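Local coordinates for CpuTA1 (Curtobacterium pusillum, PDB 5K3W), which belongs to the class IV aminotransferase family, binds pyridoxal-5'-phosphate and assembles with a second copy of itself, at residues A[3-8]-A[101-106]; A[114-119]-A[134-139]; A[64-69]-A[95-100]; A[7-12]-A[91-96]. All blocks are in the same frame, centred on the assembly; numbering follows the deposited sequence.

Contact 1: residues A[3-8]-A[101-106]; sequences RATLLT and VADYRS. With GAB (3-aminobenzoic acid), chain D.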
loop_
_atom_site.group_PDB
_atom_site.type_symbol
_atom_site.label_atom_id
_atom_site.label_comp_id
_atom_site.label_asym_id
_atom_site.label_seq_id
_atom_site.Cartn_x
_atom_site.Cartn_y
_atom_site.Cartn_z
ATOM N N ARG A 3 26.946 2.287 6.380
ATOM C CA ARG A 3 27.488 2.724 5.096
ATOM C C ARG A 3 26.561 3.731 4.429
ATOM O O ARG A 3 26.989 4.826 4.053
ATOM C CB ARG A 3 27.724 1.523 4.183
ATOM C CG ARG A 3 28.492 1.831 2.904
ATOM C CD ARG A 3 28.486 0.592 2.026
ATOM N NE ARG A 3 27.122 0.243 1.635
ATOM C CZ ARG A 3 26.726 -0.973 1.265
ATOM N NH1 ARG A 3 27.593 -1.975 1.237
ATOM N NH2 ARG A 3 25.457 -1.187 0.931
ATOM N N ALA A 4 25.279 3.384 4.311
ATOM C CA ALA A 4 24.280 4.251 3.701
ATOM C C ALA A 4 24.136 5.570 4.454
ATOM O O ALA A 4 24.371 5.658 5.660
ATOM C CB ALA A 4 22.926 3.540 3.650
ATOM N N THR A 5 23.746 6.606 3.720
ATOM C CA THR A 5 23.450 7.915 4.276
ATOM C C THR A 5 21.944 8.036 4.429
ATOM O O THR A 5 21.189 7.524 3.596
ATOM C CB THR A 5 23.953 9.046 3.372
ATOM O OG1 THR A 5 25.380 9.026 3.305
ATOM C CG2 THR A 5 23.512 10.390 3.912
ATOM N N LEU A 6 21.516 8.707 5.496
ATOM C CA LEU A 6 20.113 8.999 5.736
ATOM C C LEU A 6 19.963 10.477 6.073
ATOM O O LEU A 6 20.719 11.012 6.894
ATOM C CB LEU A 6 19.535 8.139 6.886
ATOM C CG LEU A 6 18.082 8.513 7.273
ATOM C CD1 LEU A 6 17.088 8.246 6.142
ATOM C CD2 LEU A 6 17.635 7.828 8.530
ATOM N N LEU A 7 18.977 11.124 5.458
ATOM C CA LEU A 7 18.628 12.503 5.760
ATOM C C LEU A 7 17.166 12.550 6.159
ATOM O O LEU A 7 16.301 12.056 5.426
ATOM C CB LEU A 7 18.878 13.422 4.562
ATOM C CG LEU A 7 20.344 13.629 4.161
ATOM C CD1 LEU A 7 20.450 13.792 2.673
ATOM C CD2 LEU A 7 20.941 14.844 4.858
ATOM N N THR A 8 16.899 13.104 7.335
ATOM C CA THR A 8 15.544 13.437 7.734
ATOM C C THR A 8 15.166 14.749 7.076
ATOM O O THR A 8 15.867 15.748 7.247
ATOM C CB THR A 8 15.454 13.572 9.245
ATOM O OG1 THR A 8 15.907 12.367 9.850
ATOM C CG2 THR A 8 14.019 13.844 9.671
ATOM N N VAL A 101 24.053 12.432 -1.599
ATOM C CA VAL A 101 25.078 11.874 -2.472
ATOM C C VAL A 101 26.446 12.364 -2.028
ATOM O O VAL A 101 27.418 11.599 -1.983
ATOM C CB VAL A 101 24.788 12.215 -3.948
ATOM C CG1 VAL A 101 25.996 11.881 -4.813
ATOM C CG2 VAL A 101 23.559 11.432 -4.436
ATOM N N ALA A 102 26.529 13.637 -1.640
ATOM C CA ALA A 102 27.809 14.195 -1.242
ATOM C C ALA A 102 28.321 13.509 0.015
ATOM O O ALA A 102 29.500 13.139 0.089
ATOM C CB ALA A 102 27.684 15.713 -1.042
ATOM N N ASP A 103 27.441 13.303 1.003
ATOM C CA ASP A 103 27.878 12.693 2.255
ATOM C C ASP A 103 28.247 11.227 2.069
ATOM O O ASP A 103 29.230 10.748 2.648
ATOM C CB ASP A 103 26.798 12.818 3.322
ATOM C CG ASP A 103 27.172 12.083 4.589
ATOM O OD1 ASP A 103 27.836 12.698 5.455
ATOM O OD2 ASP A 103 26.823 10.883 4.708
ATOM N N TYR A 104 27.468 10.495 1.279
ATOM C CA TYR A 104 27.822 9.110 1.010
ATOM C C TYR A 104 29.221 9.016 0.410
ATOM O O TYR A 104 30.030 8.185 0.829
ATOM C CB TYR A 104 26.795 8.464 0.079
ATOM C CG TYR A 104 27.054 6.991 -0.098
ATOM C CD1 TYR A 104 27.987 6.541 -1.035
ATOM C CD2 TYR A 104 26.392 6.042 0.698
ATOM C CE1 TYR A 104 28.248 5.199 -1.195
ATOM C CE2 TYR A 104 26.644 4.686 0.542
ATOM C CZ TYR A 104 27.576 4.271 -0.408
ATOM O OH TYR A 104 27.848 2.935 -0.576
ATOM N N ARG A 105 29.527 9.860 -0.576
ATOM C CA ARG A 105 30.807 9.730 -1.257
ATOM C C ARG A 105 31.962 10.229 -0.401
ATOM O O ARG A 105 33.078 9.713 -0.507
ATOM C CB ARG A 105 30.766 10.463 -2.603
ATOM C CG ARG A 105 29.999 9.691 -3.674
ATOM C CD ARG A 105 29.335 10.607 -4.700
ATOM N NE ARG A 105 30.303 11.358 -5.495
ATOM C CZ ARG A 105 30.999 10.834 -6.497
ATOM N NH1 ARG A 105 30.837 9.560 -6.818
ATOM N NH2 ARG A 105 31.869 11.574 -7.169
ATOM N N SER A 106 31.731 11.212 0.460
ATOM C CA SER A 106 32.854 11.714 1.233
ATOM C C SER A 106 33.289 10.699 2.278
ATOM O O SER A 106 34.466 10.676 2.661
ATOM C CB SER A 106 32.516 13.060 1.879
ATOM O OG SER A 106 31.628 12.901 2.956
HETATM C "C1'" GAB D . 30.314 0.529 6.768
HETATM O "O1'" GAB D . 31.049 1.488 6.403
HETATM O "O2'" GAB D . 29.753 0.506 7.921
HETATM C C1 GAB D . 30.160 -0.594 5.735
HETATM C C2 GAB D . 29.211 -1.611 5.876
HETATM C C3 GAB D . 29.111 -2.598 4.903
HETATM C C4 GAB D . 29.954 -2.570 3.801
HETATM C C5 GAB D . 30.893 -1.559 3.664
HETATM C C6 GAB D . 30.999 -0.565 4.625
HETATM N N3 GAB D . 28.147 -3.674 5.042
#

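Contact 2: residues A[114-119]-A[134-139]; sequences LFAKLI and VFVDEG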
loop_
_atom_site.group_PDB
_atom_site.type_symbol
_atom_site.label_atom_id
_atom_site.label_comp_id
_atom_site.label_asym_id
_atom_site.label_seq_id
_atom_site.Cartn_x
_atom_site.Cartn_y
_atom_site.Cartn_z
ATOM N N LEU A 114 25.027 3.944 -7.303
ATOM C CA LEU A 114 24.244 4.180 -6.102
ATOM C C LEU A 114 22.810 4.495 -6.489
ATOM O O LEU A 114 22.474 4.673 -7.664
ATOM C CB LEU A 114 24.815 5.332 -5.274
ATOM C CG LEU A 114 26.326 5.441 -5.105
ATOM C CD1 LEU A 114 26.625 6.765 -4.428
ATOM C CD2 LEU A 114 26.885 4.283 -4.295
ATOM N N PHE A 115 21.965 4.583 -5.471
ATOM C CA PHE A 115 20.619 5.089 -5.658
ATOM C C PHE A 115 20.251 5.975 -4.469
ATOM O O PHE A 115 20.820 5.872 -3.376
ATOM C CB PHE A 115 19.599 3.937 -5.851
ATOM C CG PHE A 115 19.362 3.133 -4.618
ATOM C CD1 PHE A 115 20.250 2.139 -4.242
ATOM C CD2 PHE A 115 18.267 3.393 -3.807
ATOM C CE1 PHE A 115 20.051 1.398 -3.088
ATOM C CE2 PHE A 115 18.048 2.656 -2.660
ATOM C CZ PHE A 115 18.954 1.652 -2.294
ATOM N N ALA A 116 19.314 6.875 -4.720
ATOM C CA ALA A 116 18.699 7.712 -3.711
ATOM C C ALA A 116 17.224 7.367 -3.686
ATOM O O ALA A 116 16.598 7.198 -4.740
ATOM C CB ALA A 116 18.897 9.198 -4.018
ATOM N N LYS A 117 16.679 7.223 -2.489
ATOM C CA LYS A 117 15.268 6.918 -2.316
ATOM C C LYS A 117 14.621 8.042 -1.524
ATOM O O LYS A 117 15.116 8.418 -0.457
ATOM C CB LYS A 117 15.065 5.571 -1.610
ATOM C CG LYS A 117 13.584 5.282 -1.294
ATOM C CD LYS A 117 13.288 3.792 -1.161
ATOM C CE LYS A 117 13.009 3.174 -2.520
ATOM N NZ LYS A 117 12.671 1.724 -2.409
ATOM N N LEU A 118 13.526 8.577 -2.054
ATOM C CA LEU A 118 12.790 9.660 -1.417
ATOM C C LEU A 118 11.478 9.104 -0.887
ATOM O O LEU A 118 10.742 8.439 -1.624
ATOM C CB LEU A 118 12.519 10.810 -2.397
ATOM C CG LEU A 118 13.657 11.646 -3.000
ATOM C CD1 LEU A 118 14.747 10.798 -3.669
ATOM C CD2 LEU A 118 13.088 12.674 -4.001
ATOM N N ILE A 119 11.178 9.384 0.378
ATOM C CA ILE A 119 9.977 8.854 1.003
ATOM C C ILE A 119 9.230 9.993 1.678
ATOM O O ILE A 119 9.774 10.660 2.564
ATOM C CB ILE A 119 10.301 7.732 1.998
ATOM C CG1 ILE A 119 10.830 6.521 1.226
ATOM C CG2 ILE A 119 9.068 7.367 2.814
ATOM C CD1 ILE A 119 11.310 5.419 2.103
ATOM N N VAL A 134 15.303 10.911 2.944
ATOM C CA VAL A 134 16.109 10.536 1.792
ATOM C C VAL A 134 17.207 9.628 2.304
ATOM O O VAL A 134 17.872 9.963 3.290
ATOM C CB VAL A 134 16.735 11.761 1.085
ATOM C CG1 VAL A 134 17.565 11.314 -0.132
ATOM C CG2 VAL A 134 15.683 12.758 0.675
ATOM N N PHE A 135 17.425 8.501 1.638
ATOM C CA PHE A 135 18.656 7.772 1.903
ATOM C C PHE A 135 19.360 7.399 0.606
ATOM O O PHE A 135 18.738 7.236 -0.447
ATOM C CB PHE A 135 18.426 6.529 2.792
ATOM C CG PHE A 135 17.525 5.478 2.203
ATOM C CD1 PHE A 135 18.051 4.447 1.436
ATOM C CD2 PHE A 135 16.166 5.486 2.471
ATOM C CE1 PHE A 135 17.227 3.448 0.925
ATOM C CE2 PHE A 135 15.340 4.502 1.958
ATOM C CZ PHE A 135 15.870 3.482 1.182
ATOM N N VAL A 136 20.678 7.306 0.697
ATOM C CA VAL A 136 21.554 6.963 -0.414
ATOM C C VAL A 136 22.314 5.692 -0.048
ATOM O O VAL A 136 22.734 5.520 1.099
ATOM C CB VAL A 136 22.537 8.116 -0.720
ATOM C CG1 VAL A 136 23.510 7.712 -1.808
ATOM C CG2 VAL A 136 21.767 9.397 -1.100
ATOM N N ASP A 137 22.497 4.805 -1.014
ATOM C CA ASP A 137 23.190 3.564 -0.711
ATOM C C ASP A 137 23.567 2.891 -2.021
ATOM O O ASP A 137 23.097 3.269 -3.099
ATOM C CB ASP A 137 22.335 2.638 0.152
ATOM C CG ASP A 137 23.132 1.489 0.749
ATOM O OD1 ASP A 137 24.380 1.534 0.687
ATOM O OD2 ASP A 137 22.511 0.552 1.306
ATOM N N GLU A 138 24.424 1.881 -1.904
ATOM C CA GLU A 138 24.851 1.114 -3.062
ATOM C C GLU A 138 23.676 0.340 -3.641
ATOM O O GLU A 138 22.843 -0.199 -2.906
ATOM C CB GLU A 138 25.980 0.164 -2.672
ATOM C CG GLU A 138 27.003 -0.026 -3.765
ATOM C CD GLU A 138 28.308 -0.618 -3.254
ATOM O OE1 GLU A 138 29.277 -0.672 -4.047
ATOM O OE2 GLU A 138 28.365 -1.020 -2.065
ATOM N N GLY A 139 23.601 0.306 -4.971
ATOM C CA GLY A 139 22.508 -0.370 -5.623
ATOM C C GLY A 139 22.736 -1.856 -5.745
ATOM O O GLY A 139 23.851 -2.358 -5.600
#

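Contact 3: residues A[64-69]-A[95-100]; sequences GHPQAL and EAVLAG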
loop_
_atom_site.group_PDB
_atom_site.type_symbol
_atom_site.label_atom_id
_atom_site.label_comp_id
_atom_site.label_asym_id
_atom_site.label_seq_id
_atom_site.Cartn_x
_atom_site.Cartn_y
_atom_site.Cartn_z
ATOM N N GLY A 64 28.318 9.913 -9.174
ATOM C CA GLY A 64 27.952 11.063 -8.379
ATOM C C GLY A 64 26.728 11.846 -8.837
ATOM O O GLY A 64 26.267 12.721 -8.096
ATOM N N HIS A 65 26.173 11.581 -10.020
ATOM C CA HIS A 65 25.054 12.415 -10.452
ATOM C C HIS A 65 23.739 11.661 -10.385
ATOM O O HIS A 65 23.618 10.592 -10.989
ATOM C CB HIS A 65 25.264 12.923 -11.882
ATOM C CG HIS A 65 26.540 13.664 -12.072
ATOM N ND1 HIS A 65 26.771 14.894 -11.498
ATOM C CD2 HIS A 65 27.659 13.350 -12.766
ATOM C CE1 HIS A 65 27.978 15.311 -11.836
ATOM N NE2 HIS A 65 28.536 14.394 -12.605
ATOM N N PRO A 66 22.730 12.206 -9.711
ATOM C CA PRO A 66 21.378 11.640 -9.811
ATOM C C PRO A 66 20.825 11.809 -11.221
ATOM O O PRO A 66 20.831 12.906 -11.783
ATOM C CB PRO A 66 20.575 12.467 -8.796
ATOM C CG PRO A 66 21.587 13.230 -7.999
ATOM C CD PRO A 66 22.762 13.419 -8.884
ATOM N N GLN A 67 20.315 10.722 -11.789
ATOM C CA GLN A 67 19.792 10.782 -13.146
ATOM C C GLN A 67 18.364 11.317 -13.175
ATOM O O GLN A 67 17.512 10.909 -12.379
ATOM C CB GLN A 67 19.816 9.402 -13.795
ATOM C CG GLN A 67 21.181 8.819 -13.995
ATOM C CD GLN A 67 21.116 7.531 -14.790
ATOM O OE1 GLN A 67 20.220 6.707 -14.590
ATOM N NE2 GLN A 67 22.046 7.361 -15.714
ATOM N N ALA A 68 18.102 12.219 -14.121
ATOM C CA ALA A 68 16.751 12.714 -14.366
ATOM C C ALA A 68 16.147 13.328 -13.104
ATOM O O ALA A 68 14.944 13.206 -12.845
ATOM C CB ALA A 68 15.854 11.597 -14.916
ATOM N N LEU A 69 16.984 14.014 -12.323
ATOM C CA LEU A 69 16.569 14.448 -10.990
ATOM C C LEU A 69 15.310 15.305 -11.043
ATOM O O LEU A 69 14.410 15.146 -10.211
ATOM C CB LEU A 69 17.707 15.201 -10.287
ATOM C CG LEU A 69 17.401 15.648 -8.850
ATOM C CD1 LEU A 69 17.012 14.460 -7.977
ATOM C CD2 LEU A 69 18.538 16.428 -8.201
ATOM N N GLU A 95 18.005 19.696 -2.748
ATOM C CA GLU A 95 19.163 19.902 -1.893
ATOM C C GLU A 95 19.430 18.670 -1.042
ATOM O O GLU A 95 20.589 18.275 -0.856
ATOM C CB GLU A 95 18.950 21.146 -1.025
ATOM C CG GLU A 95 19.248 22.463 -1.757
ATOM C CD GLU A 95 20.751 22.770 -1.842
ATOM O OE1 GLU A 95 21.383 22.892 -0.775
ATOM O OE2 GLU A 95 21.306 22.872 -2.961
ATOM N N ALA A 96 18.363 18.036 -0.537
ATOM C CA ALA A 96 18.531 16.865 0.317
ATOM C C ALA A 96 19.197 15.723 -0.439
ATOM O O ALA A 96 20.080 15.053 0.100
ATOM C CB ALA A 96 17.185 16.411 0.886
ATOM N N VAL A 97 18.795 15.489 -1.691
ATOM C CA VAL A 97 19.366 14.378 -2.448
ATOM C C VAL A 97 20.842 14.628 -2.744
ATOM O O VAL A 97 21.678 13.722 -2.620
ATOM C CB VAL A 97 18.558 14.147 -3.738
ATOM C CG1 VAL A 97 19.298 13.212 -4.668
ATOM C CG2 VAL A 97 17.155 13.614 -3.415
ATOM N N LEU A 98 21.189 15.860 -3.133
ATOM C CA LEU A 98 22.576 16.168 -3.471
ATOM C C LEU A 98 23.473 16.125 -2.239
ATOM O O LEU A 98 24.599 15.624 -2.304
ATOM C CB LEU A 98 22.653 17.527 -4.158
ATOM C CG LEU A 98 21.934 17.553 -5.505
ATOM C CD1 LEU A 98 22.034 18.908 -6.178
ATOM C CD2 LEU A 98 22.506 16.463 -6.390
ATOM N N ALA A 99 22.994 16.640 -1.108
ATOM C CA ALA A 99 23.755 16.521 0.131
ATOM C C ALA A 99 23.962 15.057 0.505
ATOM O O ALA A 99 25.046 14.665 0.971
ATOM C CB ALA A 99 23.040 17.267 1.253
ATOM N N GLY A 100 22.932 14.233 0.298
ATOM C CA GLY A 100 23.059 12.817 0.587
ATOM C C GLY A 100 24.086 12.141 -0.302
ATOM O O GLY A 100 24.911 11.356 0.168
#

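Contact 4: residues A[7-12]-A[91-96]; sequences LTVTAP and AVWREA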
loop_
_atom_site.group_PDB
_atom_site.type_symbol
_atom_site.label_atom_id
_atom_site.label_comp_id
_atom_site.label_asym_id
_atom_site.label_seq_id
_atom_site.Cartn_x
_atom_site.Cartn_y
_atom_site.Cartn_z
ATOM N N LEU A 7 18.977 11.124 5.458
ATOM C CA LEU A 7 18.628 12.503 5.760
ATOM C C LEU A 7 17.166 12.550 6.159
ATOM O O LEU A 7 16.301 12.056 5.426
ATOM C CB LEU A 7 18.878 13.422 4.562
ATOM C CG LEU A 7 20.344 13.629 4.161
ATOM C CD1 LEU A 7 20.450 13.792 2.673
ATOM C CD2 LEU A 7 20.941 14.844 4.858
ATOM N N THR A 8 16.899 13.104 7.335
ATOM C CA THR A 8 15.544 13.437 7.734
ATOM C C THR A 8 15.166 14.749 7.076
ATOM O O THR A 8 15.867 15.748 7.247
ATOM C CB THR A 8 15.454 13.572 9.245
ATOM O OG1 THR A 8 15.907 12.367 9.850
ATOM C CG2 THR A 8 14.019 13.844 9.671
ATOM N N VAL A 9 14.076 14.756 6.319
ATOM C CA VAL A 9 13.579 15.984 5.715
ATOM C C VAL A 9 12.585 16.608 6.691
ATOM O O VAL A 9 11.478 16.094 6.888
ATOM C CB VAL A 9 12.946 15.719 4.346
ATOM C CG1 VAL A 9 12.430 17.028 3.744
ATOM C CG2 VAL A 9 13.966 15.046 3.412
ATOM N N THR A 10 12.985 17.704 7.329
ATOM C CA THR A 10 12.116 18.343 8.311
ATOM C C THR A 10 11.192 19.391 7.706
ATOM O O THR A 10 10.331 19.916 8.413
ATOM C CB THR A 10 12.943 18.996 9.413
ATOM O OG1 THR A 10 13.787 19.997 8.826
ATOM C CG2 THR A 10 13.799 17.957 10.117
ATOM N N ALA A 11 11.354 19.732 6.431
ATOM C CA ALA A 11 10.456 20.663 5.746
ATOM C C ALA A 11 10.065 20.057 4.407
ATOM O O ALA A 11 10.384 20.592 3.345
ATOM C CB ALA A 11 11.104 22.038 5.571
ATOM N N PRO A 12 9.387 18.912 4.425
ATOM C CA PRO A 12 9.156 18.197 3.159
ATOM C C PRO A 12 8.163 18.877 2.234
ATOM O O PRO A 12 8.242 18.665 1.017
ATOM C CB PRO A 12 8.646 16.821 3.619
ATOM C CG PRO A 12 8.113 17.048 5.016
ATOM C CD PRO A 12 8.913 18.169 5.609
ATOM N N ALA A 91 12.796 22.396 -3.791
ATOM C CA ALA A 91 14.139 22.900 -3.528
ATOM C C ALA A 91 14.756 22.260 -2.293
ATOM O O ALA A 91 15.983 22.170 -2.195
ATOM C CB ALA A 91 14.110 24.421 -3.371
ATOM N N VAL A 92 13.934 21.847 -1.329
ATOM C CA VAL A 92 14.451 21.105 -0.185
ATOM C C VAL A 92 14.830 19.690 -0.605
ATOM O O VAL A 92 15.916 19.194 -0.279
ATOM C CB VAL A 92 13.424 21.089 0.959
ATOM C CG1 VAL A 92 13.921 20.207 2.096
ATOM C CG2 VAL A 92 13.159 22.500 1.450
ATOM N N TRP A 93 13.940 19.020 -1.343
ATOM C CA TRP A 93 14.218 17.652 -1.758
ATOM C C TRP A 93 15.439 17.583 -2.678
ATOM O O TRP A 93 16.296 16.697 -2.529
ATOM C CB TRP A 93 12.980 17.060 -2.429
ATOM C CG TRP A 93 11.901 16.719 -1.459
ATOM C CD1 TRP A 93 10.802 17.475 -1.152
ATOM C CD2 TRP A 93 11.811 15.530 -0.655
ATOM N NE1 TRP A 93 10.036 16.829 -0.209
ATOM C CE2 TRP A 93 10.630 15.633 0.111
ATOM C CE3 TRP A 93 12.612 14.385 -0.520
ATOM C CZ2 TRP A 93 10.226 14.631 1.008
ATOM C CZ3 TRP A 93 12.214 13.386 0.370
ATOM C CH2 TRP A 93 11.032 13.518 1.127
ATOM N N ARG A 94 15.545 18.520 -3.626
ATOM C CA ARG A 94 16.729 18.566 -4.481
ATOM C C ARG A 94 17.991 18.707 -3.638
ATOM O O ARG A 94 18.940 17.924 -3.766
ATOM C CB ARG A 94 16.610 19.718 -5.478
ATOM C CG ARG A 94 17.824 19.869 -6.374
ATOM C CD ARG A 94 17.710 21.067 -7.308
ATOM N NE ARG A 94 16.477 21.054 -8.094
ATOM C CZ ARG A 94 15.504 21.965 -7.998
ATOM N NH1 ARG A 94 15.609 22.987 -7.156
ATOM N NH2 ARG A 94 14.426 21.860 -8.761
ATOM N N GLU A 95 18.005 19.696 -2.748
ATOM C CA GLU A 95 19.163 19.902 -1.893
ATOM C C GLU A 95 19.430 18.670 -1.042
ATOM O O GLU A 95 20.589 18.275 -0.856
ATOM C CB GLU A 95 18.950 21.146 -1.025
ATOM C CG GLU A 95 19.248 22.463 -1.757
ATOM C CD GLU A 95 20.751 22.770 -1.842
ATOM O OE1 GLU A 95 21.383 22.892 -0.775
ATOM O OE2 GLU A 95 21.306 22.872 -2.961
ATOM N N ALA A 96 18.363 18.036 -0.537
ATOM C CA ALA A 96 18.531 16.865 0.317
ATOM C C ALA A 96 19.197 15.723 -0.439
ATOM O O ALA A 96 20.080 15.053 0.100
ATOM C CB ALA A 96 17.185 16.411 0.886
#

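Contact 1: residues A[3-8]-A[101-106]
T5 and Y104 make the tight part of this contact, where the first strand of the chain runs under helix 90-108. With OG1 beside its own backbone N (chi1 -65°), T5 gives its hydroxyl proton to D103 OD2 over 2.7 Å, and the carboxylate accepts it on the anti lone pair, away from OD1. R107 adds a second grip, salt-bridged through NE to that same OD2 and bonded through NH2 to T5 OG1, so the hydroxyl and the acid share one partner. Y104, its CG anti to the backbone N (chi1 -174°), lays its ring along the chain just before the strand. The ring edge meets A4 CA 4.0 Å from Y104 CE2, and R3 O comes to 3.5 Å from that same CE2, obliquely to the ring.

The looser end belongs to R3, which is partly exposed. Its side chain lies beside Y104 and points the same way, CD 3.6 Å from Y104 OH, with guanidinium and ring planes 61° apart. R3 NH1 then comes within 3.5 Å of C4 of 3-aminobenzoic acid, while NH2 is salt-bridged to D137.

T5 and D103 both touch L34 of strand 32-35, Y104 packs on V136 and D137 of strand 131-138, and strand 5-9 is hydrogen-bonded between these two strands, with helix 90-108 packed on one face of them.

Contact 2: residues A[114-119]-A[134-139]
F115 and F135 both hold CG between the backbone N and the carbonyl carbon, the crowded position (chi1 70° and 62°), whereas K117 sends CG anti to its backbone N (chi1 175°). Strand alternation puts the three on one face of the pair, and these torsions turn the rings and the lysine chain against one another there. K117 runs beside F135 in the same direction: its CB sits over one face of the ring, 3.9 Å from the centroid, in a CH-pi contact shifted off-centre, and its CD reaches 3.5 Å from F135 CZ before the chain bends at chi3. The two phenyl groups cross obliquely, F115 CE2 lying 3.8 Å from F135 CE1. On the other flank of the F115 ring, E138 O lies in the ring plane, 3.2 Å from CE1. R51 of the second subunit packs on K117, and T45 of that subunit packs on F135.

The opposite face carries A116, L118, V134 and V136, smaller or branched aliphatic groups such as A116 CB and V136 CG2, 4.1 Å apart; helix 90-108 covers it, with W93 on L118 and V134. Between the faces, the backbones are joined at two hydrogen-bonded pairs. F115 N to D137 O and K117 N to F135 O are both 2.9 Å and run nearly along the C=O axis, while the return bonds from D137 N and F135 N are slightly longer. Strands 114-121 and 131-138 thus form an antiparallel beta hairpin at the centre of the six-stranded sheet.

Contact 3: residues A[64-69]-A[95-100]
An edge strand of the antiparallel sheet, 65-66, meets helix 90-108 here, in the two-layer alpha+beta packing of sheet against helix found in the smaller domain of class IV aminotransferases. G64 comes first, at the turn between strand 54-62 and strand 65-66; its positive phi (78°) is a backbone shape that glycine accepts readily. H65 follows with its side chain directed away from the helix and its ring stacked on H308, which appears to belong to the C-terminal histidine tag.

P66 makes the closest approach. Its CA-CB bond points at the helix, and the ring corner CG rests against two side chains at once: 4.0 Å from V97 CG1 and 3.7 Å from L98 CD2. V97 passes alongside P66 with the opposed direction, whereas L98 comes in roughly perpendicular to the proline. P66 also packs on I59 of strand 54-62.

Q67 takes no part in the contact; its amide bonds through NE2 to L300 O and through OE1 to Q274 NE2. A68 then takes a left-handed backbone conformation at the N-cap position of helix 69-82, and this turn brings L69 round to the same side as P66. L69 spreads its two methyls over neighbouring positions of the helix, CD2 nearing L98 and CD1 nearing V97.

No hydrogen bond crosses: aliphatic carbon alone carries the contact, with V97 buried against A116 and L118 of the sheet and L98 at the more exposed side. The longest of its reaches is from L69 CD2 to L98 CD2, 4.4 Å.

Contact 4: residues A[7-12]-A[91-96]
Helix 90-108 packs on one face of the antiparallel sheet, against strand 5-9, and the segments run almost exactly antiparallel: the axes of strand 7-9 and helix 91-96 pass 10.0 Å apart at 177°. V9 carries the middle of the contact. Its CG1 sits 3.9 Å from V92 CG1, a meeting of two methyl branches that cross obliquely. The other branch, CG2, lies over a face of the W93 six-membered ring, 4.1 Å from the centroid and 19° off the ring normal, a CH-pi contact in which valine and indole stand at about a right angle. The same CG2 methyl comes to 4.3 Å from A96 CB.

Past the strand the chain bends through T10 and A11. A11 O faces the V92 side chain, with CG1 at 3.8 Å. P12 then meets the indole in two ways: its CB comes to 3.8 Å from W93 CZ2, and at the edge its carbonyl oxygen takes the ring N-H, W93 NE1 to P12 O being 2.8 Å with an angle of 147° at the hydrogen. That oxygen sits near the indole plane and accepts on a lone pair in its own carbonyl plane.

L73 of helix 69-82 and P88 of a loop also pack on W93, as does V134 of the neighbouring strand. A buried indole is therefore used in two ways, greasy face to the valine and polar edge to a backbone oxygen, so its one N-H is satisfied and the ring's rotation is probably fixed.

Contacts 4, 3 and 1 are met in that order along helix 90-108, with residues 91-96, 95-100 and 101-106, and contact 2 follows in the next strands. Contacts 1 and 4 both join the helix to strand 5-9, their centres about 13 Å apart, whereas contact 3, nested inside the loop that contact 1 closes, joins it to strand 65-66 at the sheet edge. Contact 2 lies within the sheet, about 9 Å between centres from each of contacts 1 and 3. Its V134 O is probably bonded to L7 N. One helix thus spans a single sheet from its N-terminal strand to an edge.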